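Putative retaining b-glycosidase (Saccharophagus degradans, PDB 5A95) probably hydrolyses beta-glucans with retention of anomeric configuration, acting as a family 5 glycoside hydrolase of the lichenase type (EC 3.2.1.73). Local coordinates at residues G77-L80 with Q84-K87. The protein carries 1 engineered substitution. Numbering follows the deposited sequence.
Sequences GKLL and QWQK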
ATOM      1  N   GLY A  77      19.033  -3.217  16.703  1.00  9.73           N
ATOM      2  CA  GLY A  77      18.156  -3.975  17.577  1.00  9.99           C
ATOM      3  C   GLY A  77      18.738  -5.327  17.984  1.00  9.61           C
ATOM      4  O   GLY A  77      18.568  -5.780  19.107  1.00 11.02           O
ATOM      5  N   LYS A  78      19.392  -6.011  17.047  1.00 10.04           N
ATOM      6  CA  LYS A  78      20.046  -7.275  17.346  1.00  9.10           C
ATOM      7  C   LYS A  78      21.072  -7.029  18.442  1.00  9.53           C
ATOM      8  O   LYS A  78      21.143  -7.769  19.413  1.00 10.68           O
ATOM      9  CB  LYS A  78      20.695  -7.849  16.074  1.00 11.11           C
ATOM     10  CG  LYS A  78      21.394  -9.198  16.245  1.00 11.80           C
ATOM     11  CD  LYS A  78      22.827  -9.052  16.739  1.00 12.27           C
ATOM     12  CE  LYS A  78      23.529 -10.401  16.700  1.00 12.73           C
ATOM     13  NZ  LYS A  78      24.861 -10.365  17.333  1.00 11.86           N
ATOM     14  N   LEU A  79      21.898  -6.004  18.268  1.00  9.23           N
ATOM     15  CA  LEU A  79      22.939  -5.684  19.236  1.00  9.19           C
ATOM     16  C   LEU A  79      22.373  -5.271  20.597  1.00  9.89           C
ATOM     17  O   LEU A  79      22.853  -5.746  21.651  1.00  9.64           O
ATOM     18  CB  LEU A  79      23.875  -4.636  18.659  1.00  9.30           C
ATOM     19  CG  LEU A  79      24.748  -5.155  17.500  1.00  9.07           C
ATOM     20  CD1 LEU A  79      25.411  -3.984  16.797  1.00  9.86           C
ATOM     21  CD2 LEU A  79      25.778  -6.161  18.002  1.00 10.41           C
ATOM     22  N   LEU A  80      21.328  -4.444  20.593  1.00  8.85           N
ATOM     23  CA  LEU A  80      20.702  -4.015  21.859  1.00  9.84           C
ATOM     24  C   LEU A  80      20.205  -5.204  22.671  1.00 10.76           C
ATOM     25  O   LEU A  80      20.234  -5.191  23.907  1.00 13.54           O
ATOM     26  CB  LEU A  80      19.521  -3.068  21.584  1.00 11.07           C
ATOM     27  CG  LEU A  80      19.865  -1.635  21.220  1.00 11.56           C
ATOM     28  CD1 LEU A  80      18.707  -0.919  20.518  1.00 13.75           C
ATOM     29  CD2 LEU A  80      20.303  -0.863  22.456  1.00 12.85           C
ATOM     30  N   GLN A  84      25.025  -5.246  23.460  1.00 10.56           N
ATOM     31  CA  GLN A  84      26.233  -5.090  22.677  1.00 11.78           C
ATOM     32  C   GLN A  84      26.191  -3.864  21.761  1.00  9.42           C
ATOM     33  O   GLN A  84      27.122  -3.632  20.995  1.00 10.11           O
ATOM     34  CB  GLN A  84      26.495  -6.363  21.872  1.00 11.75           C
ATOM     35  CG  GLN A  84      26.751  -7.586  22.734  1.00 13.55           C
ATOM     36  CD  GLN A  84      28.074  -7.577  23.477  1.00 17.93           C
ATOM     37  OE1 GLN A  84      29.046  -6.893  23.124  1.00 16.17           O
ATOM     38  NE2 GLN A  84      28.122  -8.365  24.525  1.00 19.41           N
ATOM     39  N   TRP A  85      25.118  -3.073  21.832  1.00  9.89           N
ATOM     40  CA  TRP A  85      25.092  -1.765  21.174  1.00  9.37           C
ATOM     41  C   TRP A  85      25.772  -0.778  22.113  1.00 10.08           C
ATOM     42  O   TRP A  85      25.141  -0.266  23.047  1.00 12.11           O
ATOM     43  CB  TRP A  85      23.647  -1.336  20.870  1.00 10.51           C
ATOM     44  CG  TRP A  85      23.558   0.003  20.172  1.00  9.25           C
ATOM     45  CD1 TRP A  85      23.124   1.181  20.705  1.00 10.12           C
ATOM     46  CD2 TRP A  85      23.845   0.280  18.802  1.00  8.96           C
ATOM     47  NE1 TRP A  85      23.157   2.180  19.770  1.00 10.44           N
ATOM     48  CE2 TRP A  85      23.588   1.659  18.585  1.00  9.94           C
ATOM     49  CE3 TRP A  85      24.312  -0.492  17.734  1.00  8.90           C
ATOM     50  CZ2 TRP A  85      23.761   2.273  17.341  1.00 10.97           C
ATOM     51  CZ3 TRP A  85      24.488   0.116  16.514  1.00  9.37           C
ATOM     52  CH2 TRP A  85      24.229   1.499  16.320  1.00  9.85           C
ATOM     53  N   GLN A  86      27.081  -0.588  21.892  0.50 10.43           N
ATOM     54  CA  GLN A  86      28.011   0.057  22.829  0.50 11.10           C
ATOM     55  C   GLN A  86      29.010   0.921  22.100  0.50 10.86           C
ATOM     56  O   GLN A  86      29.435   0.575  20.991  0.50 13.46           O
ATOM     57  CB  GLN A  86      28.860  -0.987  23.566  0.50 12.33           C
ATOM     58  CG  GLN A  86      28.072  -1.944  24.414  0.50 12.23           C
ATOM     59  CD  GLN A  86      28.944  -2.929  25.159  0.50 16.58           C
ATOM     60  OE1 GLN A  86      28.976  -2.934  26.380  0.50 20.31           O
ATOM     61  NE2 GLN A  86      29.648  -3.780  24.418  0.50 18.32           N
ATOM     62  N   LYS A  87      29.440   2.007  22.740  1.00  9.46           N
ATOM     63  CA  LYS A  87      30.540   2.786  22.213  1.00  9.89           C
ATOM     64  C   LYS A  87      31.789   1.958  22.005  1.00 10.00           C
ATOM     65  O   LYS A  87      32.527   2.189  21.049  1.00 10.29           O
ATOM     66  CB  LYS A  87      30.826   3.982  23.119  1.00 10.72           C
ATOM     67  CG  LYS A  87      31.886   4.879  22.518  1.00 12.61           C
ATOM     68  CD  LYS A  87      32.038   6.205  23.217  1.00 15.54           C
ATOM     69  CE  LYS A  87      33.063   7.041  22.482  1.00 20.21           C
ATOM     70  NZ  LYS A  87      33.203   8.379  23.068  1.00 21.48           N
TER
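The turn by which the short helix 76-81 hands the chain on to helix 87-96 is closed by L79 and L80 against Q84 and W85, a compact example of a loop folding back on the helix it has just left. One backbone bond makes the closure: Q84 N donates to L79 O at 2.9 Å, nearly straight at the hydrogen (160°), although the donor stands well above the carbonyl plane. Beside it the two leucines meet W85 at different places, L79 at the indole edge and L80 at its root. L79 CD1 lies in the plane of the ring, 3.8 Å from W85 CE3, while the other methyl, CD2, lies 3.9 Å from Q84 CB; the fork of the leucine thus straddles the start of the returning chain. L80 comes in obliquely, its CD2 lying 3.7 Å from W85 CB and 3.9 Å from W85 CD1. With CG of W85 anti to the backbone N (chi1 -179°), the indole is carried past both leucines and on toward helix 116-133, where NE1 hydrogen-bonds E125 and the ring meets those of H122 and W129. Trimming L80 to an alanine is likely to open a gap beside CB and CD1 of the tryptophan and leave this part of the side chain less firmly wedged. K78, on the same helix, forms salt bridges with D333 and D335, and the side chain of L79 is about 11 Å from a bound beta-D-glucopyranose. The short helix and its loop lie between strand 65-72 and helix 87-96, and the buried tryptophan joins that loop to helix 116-133 of the (beta/alpha)8 barrel that family 5 glycoside hydrolases share.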